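Local structure of putative nucleic acid-binding lipoprotein (3F1Z) at residues M24-V29 / K53-I58; S28-L33 / M77-N82. The protein is of unknown function but, as a putative lipoprotein with an OB-fold, probably binds nucleic acid. All blocks are in the same frame, centred on the assembly; numbering follows the deposited sequence.

In the fold
Interactions 1 and 2 lie side by side in the OB-fold, their centres about 7 Å apart and on the same side of the chain's centre. Both start from the same piece of chain: strand 26-28 pairs in parallel with strand 51-65 in interaction 1, and helix 29-38, which follows directly, meets the end of strand 71-78 and the turn beyond it in interaction 2. Strands 51-65 and 71-78 are consecutive and antiparallel neighbours in one sheet. Ser28 and Val29 belong to both contacts, and a salt bridge between Arg55 and Glu80 joins them again. The start of the helix is thereby tied to two adjacent strands.

Interaction 1 of 2, residues M24-V29 / K53-I58; sequences MQTYSV and KVRGVI
Tyr27 and Val54 sit opposite each other in register, their side chains on the same face of the sheet, in the parallel pairing that adds the short strand 26-28 to strand 51-65 of the OB-fold. Two straight backbone hydrogen bonds make the pair: Tyr27 N donates to Lys53 O at 2.8 Å, and Arg55 N donates to Tyr27 O at 2.9 Å, so residue 27 bonds to the residues before and after Val54, as parallel strands do. Lys53 O also lies at the edge of the Tyr27 ring, in its plane, while the phenol OH is bonded to Tyr47 OH.

The buried part of the contact has two pieces. Val29 and Val54 form the apolar one: Val29 turns its CG2 branch, anti to its carbonyl carbon, onto Val54 CG1 at 3.6 Å, the two side chains crossing at about a right angle. Met77 packs on Val54. The other is Lys53, with Met24 CE 3.7 Å from its backbone N. A bend at chi3 (81°) places Lys53 CE 3.3 Å from Thr26 OG1, and NZ is bonded to Val21 O.

The solvent side is at Thr26, an exposed residue. Its CG2, anti to the backbone N, rests 3.6 Å from Arg55 CB, whose extended chain then leads away to a salt bridge with Glu80. Near this end a water spans the strands, donating to Gln25 O and accepting from Lys53 N. A second water bridges the other end with the roles reversed: it accepts from Val29 N at 3.1 Å and donates to Arg55 O at 2.6 Å.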
loop_
_atom_site.group_PDB
_atom_site.type_symbol
_atom_site.label_atom_id
_atom_site.label_comp_id
_atom_site.label_asym_id
_atom_site.label_seq_id
_atom_site.Cartn_x
_atom_site.Cartn_y
_atom_site.Cartn_z
HETATM N N MSE A 24 5.094 -9.995 -10.986
HETATM C CA MSE A 24 4.971 -8.531 -11.024
HETATM C C MSE A 24 6.291 -7.783 -10.745
HETATM O O MSE A 24 7.116 -8.234 -9.977
HETATM C CB MSE A 24 3.943 -8.074 -9.969
HETATM C CG MSE A 24 2.522 -8.655 -10.093
HETATM SE SE MSE A 24 1.441 -8.308 -8.494
HETATM C CE MSE A 24 1.259 -6.461 -8.765
ATOM N N GLN A 25 6.447 -6.614 -11.345
ATOM C CA GLN A 25 7.600 -5.748 -11.121
ATOM C C GLN A 25 7.434 -5.118 -9.728
ATOM O O GLN A 25 6.331 -4.814 -9.303
ATOM C CB GLN A 25 7.674 -4.645 -12.213
ATOM C CG GLN A 25 6.412 -3.642 -12.234
ATOM C CD GLN A 25 6.288 -2.670 -13.481
ATOM O OE1 GLN A 25 7.072 -1.715 -13.616
ATOM N NE2 GLN A 25 5.242 -2.877 -14.321
ATOM N N THR A 26 8.522 -4.950 -8.998
ATOM C CA THR A 26 8.497 -4.312 -7.697
ATOM C C THR A 26 8.780 -2.814 -7.836
ATOM O O THR A 26 9.770 -2.440 -8.382
ATOM C CB THR A 26 9.562 -4.877 -6.793
ATOM O OG1 THR A 26 9.301 -6.273 -6.553
ATOM C CG2 THR A 26 9.566 -4.124 -5.458
ATOM N N TYR A 27 7.889 -1.963 -7.347
ATOM C CA TYR A 27 8.109 -0.527 -7.370
ATOM C C TYR A 27 8.751 -0.093 -6.077
ATOM O O TYR A 27 8.532 -0.700 -5.020
ATOM C CB TYR A 27 6.778 0.223 -7.356
ATOM C CG TYR A 27 5.904 0.224 -8.601
ATOM C CD1 TYR A 27 5.080 -0.845 -8.906
ATOM C CD2 TYR A 27 5.848 1.346 -9.427
ATOM C CE1 TYR A 27 4.235 -0.815 -10.006
ATOM C CE2 TYR A 27 4.997 1.394 -10.544
ATOM C CZ TYR A 27 4.189 0.317 -10.814
ATOM O OH TYR A 27 3.368 0.350 -11.917
ATOM N N SER A 28 9.534 0.978 -6.134
ATOM C CA SER A 28 9.903 1.611 -4.888
ATOM C C SER A 28 8.729 2.576 -4.573
ATOM O O SER A 28 7.869 2.869 -5.427
ATOM C CB SER A 28 11.172 2.385 -5.036
ATOM O OG SER A 28 10.917 3.446 -5.895
ATOM N N VAL A 29 8.676 3.092 -3.365
ATOM C CA VAL A 29 7.616 4.033 -3.052
ATOM C C VAL A 29 7.739 5.272 -3.962
ATOM O O VAL A 29 6.742 5.771 -4.448
ATOM C CB VAL A 29 7.631 4.396 -1.571
ATOM C CG1 VAL A 29 6.713 5.643 -1.266
ATOM C CG2 VAL A 29 7.304 3.104 -0.729
ATOM N N LYS A 53 2.901 -3.883 -6.607
ATOM C CA LYS A 53 3.767 -4.510 -5.604
ATOM C C LYS A 53 4.828 -3.468 -5.236
ATOM O O LYS A 53 5.690 -3.104 -6.063
ATOM C CB LYS A 53 4.373 -5.802 -6.182
ATOM C CG LYS A 53 5.157 -6.587 -5.167
ATOM C CD LYS A 53 5.454 -8.022 -5.582
ATOM C CE LYS A 53 6.603 -8.151 -6.508
ATOM N NZ LYS A 53 6.993 -9.595 -6.675
ATOM N N VAL A 54 4.738 -2.932 -4.023
ATOM C CA VAL A 54 5.599 -1.798 -3.596
ATOM C C VAL A 54 6.470 -2.216 -2.424
ATOM O O VAL A 54 5.992 -2.828 -1.470
ATOM C CB VAL A 54 4.750 -0.570 -3.201
ATOM C CG1 VAL A 54 5.644 0.671 -2.839
ATOM C CG2 VAL A 54 3.775 -0.210 -4.306
ATOM N N ARG A 55 7.754 -1.878 -2.508
ATOM C CA ARG A 55 8.745 -2.212 -1.487
ATOM C C ARG A 55 9.126 -0.935 -0.761
ATOM O O ARG A 55 9.231 0.118 -1.386
ATOM C CB ARG A 55 9.946 -2.828 -2.167
ATOM C CG ARG A 55 11.121 -3.187 -1.289
ATOM C CD ARG A 55 12.073 -4.001 -2.142
ATOM N NE ARG A 55 13.240 -4.457 -1.424
ATOM C CZ ARG A 55 14.298 -3.707 -1.266
ATOM N NH1 ARG A 55 14.274 -2.514 -1.778
ATOM N NH2 ARG A 55 15.349 -4.124 -0.608
ATOM N N GLY A 56 9.334 -1.020 0.549
ATOM C CA GLY A 56 9.604 0.180 1.371
ATOM C C GLY A 56 9.816 -0.147 2.840
ATOM O O GLY A 56 9.845 -1.295 3.223
ATOM N N VAL A 57 9.996 0.878 3.655
ATOM C CA VAL A 57 10.205 0.695 5.066
ATOM C C VAL A 57 8.927 1.087 5.773
ATOM O O VAL A 57 8.410 2.185 5.578
ATOM C CB VAL A 57 11.386 1.539 5.630
ATOM C CG1 VAL A 57 11.477 1.343 7.120
ATOM C CG2 VAL A 57 12.703 1.142 5.003
ATOM N N ILE A 58 8.438 0.174 6.606
ATOM C CA ILE A 58 7.244 0.386 7.357
ATOM C C ILE A 58 7.603 1.349 8.480
ATOM O O ILE A 58 8.564 1.116 9.207
ATOM C CB ILE A 58 6.704 -0.929 7.924
ATOM C CG1 ILE A 58 6.359 -1.885 6.775
ATOM C CG2 ILE A 58 5.456 -0.674 8.806
ATOM C CD1 ILE A 58 5.391 -1.300 5.713
HETATM O O HOH W 1 3.912 -4.028 -9.392
HETATM O O HOH W 2 10.971 2.098 -1.473
#

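Interaction 2 of 2, residues S28-L33 / M77-N82; sequences SVAQFL and MRDEQN
Asp79 reaches across to the first turn of helix 29-38 and joins it to the loop after strand 71-78. The polar contact is a single direct bond: Ala30 N donates to Asp79 OD1 at 2.9 Å, meeting the oxygen on its anti side, 20° out of the carboxylate plane. With CG anti to the backbone N of Asp79 (chi1 -169°), the carboxylate is carried toward the helix start. Ala30 CB sits 3.3 Å from the same OD1, and Ser28 CB comes up to it as well.

Beside this bond, the water that joins Val29 N to Arg55 O also accepts from Glu80 N, so it bridges the loop too.

Each side is braced by its own local hydrogen bonds. Ser28 and Gln31 form a capping box at the helix start: Gln31 N donates to Ser28 OG at 3.0 Å, and Ser28 N donates to Gln31 OE1 on a lone pair in the carbonyl plane. In the loop, Asp79 OD2 accepts from Gln81 N at 2.8 Å, from above the carboxylate plane, to close an Asx turn, and it also takes Lys83 N. Asp79 O is gripped by Arg78 NH1 and Asn82 N from opposite faces of its plane, the latter within a type I turn.

The apolar contact is on the strand, where Val29 CG2 meets Met77 SE, of a selenomethionine, at 3.5 Å. Separately, Val29 CB lies against the backbone of the loop, 3.7 Å from Asp79 CA.

With OD1 on a helix N-terminal amide and OD2 on two loop amides, the buried carboxylate is probably stabilised as an anion, its charge favourably placed against the helix dipole.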
loop_
_atom_site.group_PDB
_atom_site.type_symbol
_atom_site.label_atom_id
_atom_site.label_comp_id
_atom_site.label_asym_id
_atom_site.label_seq_id
_atom_site.Cartn_x
_atom_site.Cartn_y
_atom_site.Cartn_z
ATOM N N SER A 28 9.534 0.978 -6.134
ATOM C CA SER A 28 9.903 1.611 -4.888
ATOM C C SER A 28 8.729 2.576 -4.573
ATOM O O SER A 28 7.869 2.869 -5.427
ATOM C CB SER A 28 11.172 2.385 -5.036
ATOM O OG SER A 28 10.917 3.446 -5.895
ATOM N N VAL A 29 8.676 3.092 -3.365
ATOM C CA VAL A 29 7.616 4.033 -3.052
ATOM C C VAL A 29 7.739 5.272 -3.962
ATOM O O VAL A 29 6.742 5.771 -4.448
ATOM C CB VAL A 29 7.631 4.396 -1.571
ATOM C CG1 VAL A 29 6.713 5.643 -1.266
ATOM C CG2 VAL A 29 7.304 3.104 -0.729
ATOM N N ALA A 30 8.953 5.747 -4.201
ATOM C CA ALA A 30 9.161 6.906 -5.080
ATOM C C ALA A 30 8.635 6.606 -6.457
ATOM O O ALA A 30 8.010 7.459 -7.079
ATOM C CB ALA A 30 10.634 7.303 -5.179
ATOM N N GLN A 31 8.912 5.401 -6.945
ATOM C CA GLN A 31 8.478 5.068 -8.309
ATOM C C GLN A 31 6.972 5.054 -8.456
ATOM O O GLN A 31 6.440 5.635 -9.357
ATOM C CB GLN A 31 9.097 3.775 -8.805
ATOM C CG GLN A 31 10.547 3.957 -9.109
ATOM C CD GLN A 31 11.314 2.627 -9.269
ATOM O OE1 GLN A 31 11.002 1.597 -8.628
ATOM N NE2 GLN A 31 12.345 2.671 -10.077
ATOM N N PHE A 32 6.291 4.393 -7.551
ATOM C CA PHE A 32 4.865 4.318 -7.627
ATOM C C PHE A 32 4.195 5.684 -7.427
ATOM O O PHE A 32 3.172 5.967 -8.048
ATOM C CB PHE A 32 4.339 3.317 -6.615
ATOM C CG PHE A 32 2.859 3.304 -6.533
ATOM C CD1 PHE A 32 2.119 2.956 -7.630
ATOM C CD2 PHE A 32 2.217 3.648 -5.384
ATOM C CE1 PHE A 32 0.791 2.927 -7.582
ATOM C CE2 PHE A 32 0.859 3.644 -5.331
ATOM C CZ PHE A 32 0.138 3.283 -6.438
ATOM N N LEU A 33 4.746 6.519 -6.559
ATOM C CA LEU A 33 4.155 7.835 -6.315
ATOM C C LEU A 33 4.503 8.895 -7.356
ATOM O O LEU A 33 3.838 9.928 -7.438
ATOM C CB LEU A 33 4.473 8.340 -4.905
ATOM C CG LEU A 33 3.873 7.495 -3.766
ATOM C CD1 LEU A 33 4.137 8.219 -2.452
ATOM C CD2 LEU A 33 2.430 7.233 -3.888
HETATM N N MSE A 77 4.145 3.310 4.818
HETATM C CA MSE A 77 5.426 2.909 4.257
HETATM C C MSE A 77 6.147 4.106 3.694
HETATM O O MSE A 77 5.516 4.936 3.028
HETATM C CB MSE A 77 5.139 1.908 3.125
HETATM C CG MSE A 77 6.348 1.291 2.505
HETATM SE SE MSE A 77 5.948 0.273 0.883
HETATM C CE MSE A 77 5.613 -1.476 1.709
ATOM N N ARG A 78 7.455 4.214 3.953
ATOM C CA ARG A 78 8.250 5.272 3.320
ATOM C C ARG A 78 9.214 4.659 2.299
ATOM O O ARG A 78 9.519 3.465 2.375
ATOM C CB ARG A 78 9.063 6.040 4.346
ATOM C CG ARG A 78 10.178 5.246 5.019
ATOM C CD ARG A 78 11.166 6.218 5.662
ATOM N NE ARG A 78 12.142 5.561 6.512
ATOM C CZ ARG A 78 13.241 4.959 6.082
ATOM N NH1 ARG A 78 13.539 4.904 4.780
ATOM N NH2 ARG A 78 14.054 4.390 6.968
ATOM N N ASP A 79 9.721 5.478 1.376
ATOM C CA ASP A 79 10.704 5.002 0.420
ATOM C C ASP A 79 11.949 4.436 1.148
ATOM O O ASP A 79 12.479 5.031 2.081
ATOM C CB ASP A 79 11.160 6.115 -0.488
ATOM C CG ASP A 79 11.975 5.598 -1.668
ATOM O OD1 ASP A 79 11.342 5.204 -2.686
ATOM O OD2 ASP A 79 13.243 5.600 -1.568
ATOM N N GLU A 80 12.412 3.289 0.695
ATOM C CA GLU A 80 13.576 2.639 1.285
ATOM C C GLU A 80 14.850 3.477 1.259
ATOM O O GLU A 80 15.701 3.333 2.133
ATOM C CB GLU A 80 13.872 1.352 0.537
ATOM C CG GLU A 80 14.955 0.523 1.166
ATOM C CD GLU A 80 15.722 -0.201 0.150
ATOM O OE1 GLU A 80 15.294 -0.090 -0.988
ATOM O OE2 GLU A 80 16.746 -0.831 0.458
ATOM N N GLN A 81 15.017 4.325 0.261
ATOM C CA GLN A 81 16.212 5.151 0.197
ATOM C C GLN A 81 15.854 6.636 0.391
ATOM O O GLN A 81 16.608 7.492 -0.013
ATOM C CB GLN A 81 16.914 4.933 -1.163
ATOM C CG GLN A 81 17.248 3.454 -1.525
ATOM C CD GLN A 81 18.030 3.332 -2.874
ATOM O OE1 GLN A 81 19.194 2.840 -2.909
ATOM N NE2 GLN A 81 17.413 3.833 -3.981
ATOM N N ASN A 82 14.702 6.937 0.996
ATOM C CA ASN A 82 14.246 8.327 1.161
ATOM C C ASN A 82 14.272 9.128 -0.181
ATOM O O ASN A 82 14.498 10.332 -0.213
ATOM C CB ASN A 82 15.032 9.031 2.285
ATOM C CG ASN A 82 14.680 8.485 3.680
ATOM O OD1 ASN A 82 13.495 8.261 4.013
ATOM N ND2 ASN A 82 15.701 8.296 4.516
HETATM O O HOH W 2 10.971 2.098 -1.473
#